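Local coordinates for protein phosphoribosylaminoimidazole-succinocarboxamide synthase (Pyrococcus horikoshii, PDB 3U55) that catalyses the ATP-dependent joining of L-aspartate to the carboxylate of 5-amino-1-(5-phosphoribosyl)imidazole-4-carboxylate, giving SAICAR in de novo purine biosynthesis, at residues I55-L59 with D162-K166; N49-S53 with E191-D195. All blocks are in the same frame, centred on the assembly; numbering follows the deposited sequence.

Interaction 1 (I55-L59 with D162-K166); sequences IFFKL and DYLAK
Leu-59 lays a methyl group over one face of the Tyr-163 ring, and this CH-pi contact is the centre of the meeting between helix 45-62 and helix 143-165. The methyl, Leu-59 CD2, stands 3.8 Å from the centroid of the Tyr-163 ring, 21° off its normal, and is shifted toward the rim, so that its nearest ring atom is Tyr-163 CG at 3.5 Å. Both residues hold CG anti to the backbone N (chi1 171° for Leu-59, 175° for Tyr-163), which lets each side chain reach across to the other helix; the closest CA atoms, those of the same pair, are still 9.0 Å apart. Such a gap suits long, bulky residues. At the far end of the ring Ile-55, one helical turn before Leu-59, sets CG2 4.0 Å from Tyr-163 OH; the tyrosine thus lies along one turn of the facing helix, from Leu-59 back to Ile-55. Beside this pair Phe-56 turns its edge to Leu-164, with CE1 3.9 Å from Leu-164 CD2, and the same Phe-56 CE1 approaches Tyr-163 CE2 obliquely at 4.2 Å. An alanine in place of Tyr-163 would probably leave the Leu-59 methyl without its aromatic face and open a gap between the helices reaching as far as Ile-55. Ile-231 of helix 220-232 packs against Ile-55, Phe-56 and Tyr-163, while Phe-199 touches both Phe-56 and Leu-164; the contact therefore joins three helices and strand 197-201 of the antiparallel sheet in one apolar cluster.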
loop_
_atom_site.group_PDB
_atom_site.type_symbol
_atom_site.label_atom_id
_atom_site.label_comp_id
_atom_site.label_asym_id
_atom_site.label_seq_id
_atom_site.Cartn_x
_atom_site.Cartn_y
_atom_site.Cartn_z
ATOM N N ILE A 55 21.134 -22.692 6.010
ATOM C CA ILE A 55 22.278 -21.798 6.166
ATOM C C ILE A 55 21.837 -20.414 6.673
ATOM O O ILE A 55 22.387 -19.900 7.652
ATOM C CB ILE A 55 23.087 -21.662 4.855
ATOM C CG1 ILE A 55 23.836 -22.967 4.553
ATOM C CG2 ILE A 55 24.072 -20.493 4.946
ATOM C CD1 ILE A 55 24.254 -23.126 3.105
ATOM N N PHE A 56 20.846 -19.822 6.007
ATOM C CA PHE A 56 20.364 -18.495 6.388
ATOM C C PHE A 56 19.698 -18.475 7.763
ATOM O O PHE A 56 19.961 -17.567 8.547
ATOM C CB PHE A 56 19.441 -17.903 5.320
ATOM C CG PHE A 56 20.138 -17.573 4.016
ATOM C CD1 PHE A 56 21.280 -16.769 3.996
ATOM C CD2 PHE A 56 19.630 -18.039 2.806
ATOM C CE1 PHE A 56 21.915 -16.451 2.786
ATOM C CE2 PHE A 56 20.245 -17.724 1.597
ATOM C CZ PHE A 56 21.395 -16.932 1.584
ATOM N N PHE A 57 18.849 -19.461 8.058
ATOM C CA PHE A 57 18.212 -19.551 9.386
ATOM C C PHE A 57 19.239 -19.629 10.508
ATOM O O PHE A 57 19.097 -18.953 11.530
ATOM C CB PHE A 57 17.264 -20.749 9.504
ATOM C CG PHE A 57 15.963 -20.598 8.749
ATOM C CD1 PHE A 57 15.286 -19.384 8.711
ATOM C CD2 PHE A 57 15.397 -21.702 8.107
ATOM C CE1 PHE A 57 14.073 -19.262 8.018
ATOM C CE2 PHE A 57 14.188 -21.593 7.415
ATOM C CZ PHE A 57 13.527 -20.373 7.368
ATOM N N LYS A 58 20.263 -20.461 10.323
ATOM C CA LYS A 58 21.315 -20.611 11.330
ATOM C C LYS A 58 22.065 -19.301 11.551
ATOM O O LYS A 58 22.318 -18.915 12.694
ATOM C CB LYS A 58 22.281 -21.738 10.951
ATOM C CG LYS A 58 21.729 -23.131 11.217
ATOM C CD LYS A 58 22.652 -24.202 10.651
ATOM C CE LYS A 58 22.221 -25.592 11.099
ATOM N NZ LYS A 58 23.009 -26.659 10.415
ATOM N N LEU A 59 22.385 -18.605 10.458
ATOM C CA LEU A 59 23.043 -17.295 10.538
ATOM C C LEU A 59 22.202 -16.270 11.315
ATOM O O LEU A 59 22.714 -15.565 12.194
ATOM C CB LEU A 59 23.383 -16.774 9.133
ATOM C CG LEU A 59 23.881 -15.332 8.977
ATOM C CD1 LEU A 59 25.319 -15.172 9.466
ATOM C CD2 LEU A 59 23.764 -14.904 7.516
ATOM N N ASP A 162 24.891 -7.794 4.497
ATOM C CA ASP A 162 26.310 -7.757 4.898
ATOM C C ASP A 162 27.015 -9.077 4.590
ATOM O O ASP A 162 28.097 -9.095 4.002
ATOM C CB ASP A 162 26.457 -7.442 6.390
ATOM C CG ASP A 162 26.117 -5.997 6.734
ATOM O OD1 ASP A 162 26.029 -5.144 5.821
ATOM O OD2 ASP A 162 25.936 -5.712 7.938
ATOM N N TYR A 163 26.382 -10.174 4.993
ATOM C CA TYR A 163 26.900 -11.528 4.791
ATOM C C TYR A 163 27.090 -11.853 3.312
ATOM O O TYR A 163 28.109 -12.432 2.915
ATOM C CB TYR A 163 25.945 -12.535 5.448
ATOM C CG TYR A 163 26.276 -13.994 5.230
ATOM C CD1 TYR A 163 27.182 -14.655 6.062
ATOM C CD2 TYR A 163 25.666 -14.719 4.207
ATOM C CE1 TYR A 163 27.478 -16.003 5.874
ATOM C CE2 TYR A 163 25.959 -16.065 4.007
ATOM C CZ TYR A 163 26.863 -16.697 4.845
ATOM O OH TYR A 163 27.150 -18.022 4.648
ATOM N N LEU A 164 26.107 -11.477 2.497
ATOM C CA LEU A 164 26.129 -11.791 1.071
ATOM C C LEU A 164 27.111 -10.907 0.300
ATOM O O LEU A 164 27.762 -11.381 -0.629
ATOM C CB LEU A 164 24.719 -11.718 0.469
ATOM C CG LEU A 164 23.713 -12.778 0.949
ATOM C CD1 LEU A 164 22.279 -12.377 0.609
ATOM C CD2 LEU A 164 24.029 -14.165 0.380
ATOM N N ALA A 165 27.231 -9.644 0.706
ATOM C CA ALA A 165 28.173 -8.711 0.073
ATOM C C ALA A 165 29.632 -9.158 0.245
ATOM O O ALA A 165 30.467 -8.940 -0.645
ATOM C CB ALA A 165 27.969 -7.300 0.609
ATOM N N LYS A 166 29.927 -9.805 1.371
ATOM C CA LYS A 166 31.267 -10.361 1.617
ATOM C C LYS A 166 31.519 -11.614 0.777
ATOM O O LYS A 166 32.637 -12.137 0.741
ATOM C CB LYS A 166 31.487 -10.648 3.111
ATOM C CG LYS A 166 31.495 -9.397 3.979
ATOM C CD LYS A 166 32.044 -9.654 5.383
ATOM C CE LYS A 166 30.954 -10.047 6.375
ATOM N NZ LYS A 166 30.516 -11.464 6.220
#

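Interaction 2 (N49-S53 with E191-D195); sequences NAQLS and EISPD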
loop_
_atom_site.group_PDB
_atom_site.type_symbol
_atom_site.label_atom_id
_atom_site.label_comp_id
_atom_site.label_asym_id
_atom_site.label_seq_id
_atom_site.Cartn_x
_atom_site.Cartn_y
_atom_site.Cartn_z
ATOM N N ASN A 49 17.266 -25.127 -2.269
ATOM C CA ASN A 49 16.461 -24.208 -1.456
ATOM C C ASN A 49 16.399 -24.615 0.019
ATOM O O ASN A 49 16.466 -23.753 0.905
ATOM C CB ASN A 49 15.055 -24.033 -2.041
ATOM C CG ASN A 49 15.059 -23.276 -3.363
ATOM O OD1 ASN A 49 16.057 -22.667 -3.738
ATOM N ND2 ASN A 49 13.942 -23.327 -4.078
ATOM N N ALA A 50 16.299 -25.920 0.276
ATOM C CA ALA A 50 16.320 -26.443 1.644
ATOM C C ALA A 50 17.650 -26.129 2.337
ATOM O O ALA A 50 17.662 -25.592 3.450
ATOM C CB ALA A 50 16.049 -27.940 1.656
ATOM N N GLN A 51 18.755 -26.452 1.662
ATOM C CA GLN A 51 20.103 -26.256 2.198
ATOM C C GLN A 51 20.404 -24.783 2.462
ATOM O O GLN A 51 20.950 -24.427 3.515
ATOM C CB GLN A 51 21.163 -26.836 1.253
ATOM C CG GLN A 51 21.136 -28.349 1.105
ATOM C CD GLN A 51 21.416 -29.085 2.402
ATOM O OE1 GLN A 51 22.417 -28.837 3.070
ATOM N NE2 GLN A 51 20.533 -30.005 2.755
ATOM N N LEU A 52 20.047 -23.935 1.503
ATOM C CA LEU A 52 20.262 -22.494 1.646
ATOM C C LEU A 52 19.394 -21.877 2.752
ATOM O O LEU A 52 19.848 -20.985 3.476
ATOM C CB LEU A 52 20.065 -21.784 0.305
ATOM C CG LEU A 52 21.162 -22.084 -0.721
ATOM C CD1 LEU A 52 20.728 -21.668 -2.117
ATOM C CD2 LEU A 52 22.487 -21.420 -0.342
ATOM N N SER A 53 18.166 -22.368 2.901
ATOM C CA SER A 53 17.298 -21.915 3.990
ATOM C C SER A 53 17.940 -22.213 5.341
ATOM O O SER A 53 18.002 -21.348 6.211
ATOM C CB SER A 53 15.912 -22.563 3.907
ATOM O OG SER A 53 15.148 -22.024 2.843
ATOM N N GLU A 191 10.607 -19.711 4.176
ATOM C CA GLU A 191 11.933 -20.073 3.667
ATOM C C GLU A 191 12.759 -18.831 3.356
ATOM O O GLU A 191 12.221 -17.720 3.273
ATOM C CB GLU A 191 11.799 -20.928 2.390
ATOM C CG GLU A 191 11.302 -20.146 1.171
ATOM C CD GLU A 191 11.211 -20.979 -0.103
ATOM O OE1 GLU A 191 12.259 -21.325 -0.690
ATOM O OE2 GLU A 191 10.078 -21.268 -0.529
ATOM N N ILE A 192 14.063 -19.025 3.182
ATOM C CA ILE A 192 14.942 -17.977 2.662
ATOM C C ILE A 192 15.832 -18.640 1.620
ATOM O O ILE A 192 16.713 -19.430 1.963
ATOM C CB ILE A 192 15.809 -17.300 3.761
ATOM C CG1 ILE A 192 14.938 -16.724 4.882
ATOM C CG2 ILE A 192 16.683 -16.196 3.151
ATOM C CD1 ILE A 192 15.727 -16.202 6.070
ATOM N N SER A 193 15.582 -18.324 0.352
ATOM C CA SER A 193 16.214 -19.025 -0.759
ATOM C C SER A 193 16.216 -18.159 -2.017
ATOM O O SER A 193 15.607 -17.086 -2.038
ATOM C CB SER A 193 15.454 -20.325 -1.049
ATOM O OG SER A 193 14.227 -20.042 -1.696
ATOM N N PRO A 194 16.885 -18.632 -3.089
ATOM C CA PRO A 194 16.823 -17.917 -4.362
ATOM C C PRO A 194 15.411 -17.861 -4.967
ATOM O O PRO A 194 15.193 -17.132 -5.936
ATOM C CB PRO A 194 17.764 -18.727 -5.257
ATOM C CG PRO A 194 18.706 -19.391 -4.306
ATOM C CD PRO A 194 17.855 -19.742 -3.134
ATOM N N ASP A 195 14.477 -18.632 -4.409
ATOM C CA ASP A 195 13.051 -18.515 -4.753
ATOM C C ASP A 195 12.398 -17.261 -4.149
ATOM O O ASP A 195 11.494 -16.677 -4.752
ATOM C CB ASP A 195 12.268 -19.752 -4.278
ATOM C CG ASP A 195 12.148 -20.839 -5.349
ATOM O OD1 ASP A 195 11.201 -21.650 -5.261
ATOM O OD2 ASP A 195 12.982 -20.886 -6.274
#
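Ser-53 and Ile-192 bring the backbones of helix 45-62 and the loop 191-195 to within 4.8 Å between CA atoms, close enough for Ser-53 CA to make a CA-H...O contact of 3.3 Å with Ile-192 O. The small serine suits so tight an approach, and its hydroxyl serves both sides: Ser-53 OG accepts the N-H of Ile-192 at 3.2 Å, with an angle of 151° at the hydrogen, and donates to Asn-49 O at 2.9 Å. With OG anti to its carbonyl carbon (chi1 -73°), Ser-53 leans back along its own helix to reach that carbonyl, which also takes the helical bond from Ser-53 N; the two donors arrive from opposite faces of the carbonyl plane. One turn earlier Asn-49 lies against Ser-193 and Pro-194, its OD1 3.5 Å from Pro-194 CD. Its ND2 comes 3.3 Å from Asp-195 CG, but amide and carboxylate are turned 64° apart and the angles are too poor for a hydrogen bond. Leu-52 adds the apolar part, setting CD1 3.6 Å from Pro-194 CD. Within the loop, Ser-193 OG donates to Glu-191 OE1 at 2.6 Å, from above the carboxylate plane, and accepts from the N of Asp-195, closing an ST turn across Pro-194 that probably helps to hold the loop's backbone. Asn-49 OD1, by contrast, is buried with no partner in the model. The Ser-Pro-Asp run here is probably a motif of the SAICAR synthetase family, consistent with a place near the active site. The chemistry is thus uneven: one serine hydroxyl bonds helix to loop, while salt bridges from Glu-191 to Lys-13 and from Asp-195 to Lys-45, with a hydrogen bond between Asp-195 and Tyr-224, tie the loop to the rest of the fold.

How the interactions relate
Both interactions draw on helix 45-62, interaction 2 on an earlier part of it and interaction 1 on the turn that follows, with their centres 12 Å apart. They meet where Phe-56 CD2 packs 3.3 Å from Ile-192 O, and where Phe-57 CE1 lies 4.0 Å from Ile-192 CD1. Ile-231 of helix 220-232 touches Leu-52 of interaction 2 and also packs on interaction 1. The character changes along the helix, from mixed polar and apolar and buried to apolar and partly buried. The loop of interaction 2 probably carries a motif of the family and lies near the active site, whereas interaction 1 is structural packing of the same helix against helix 143-165.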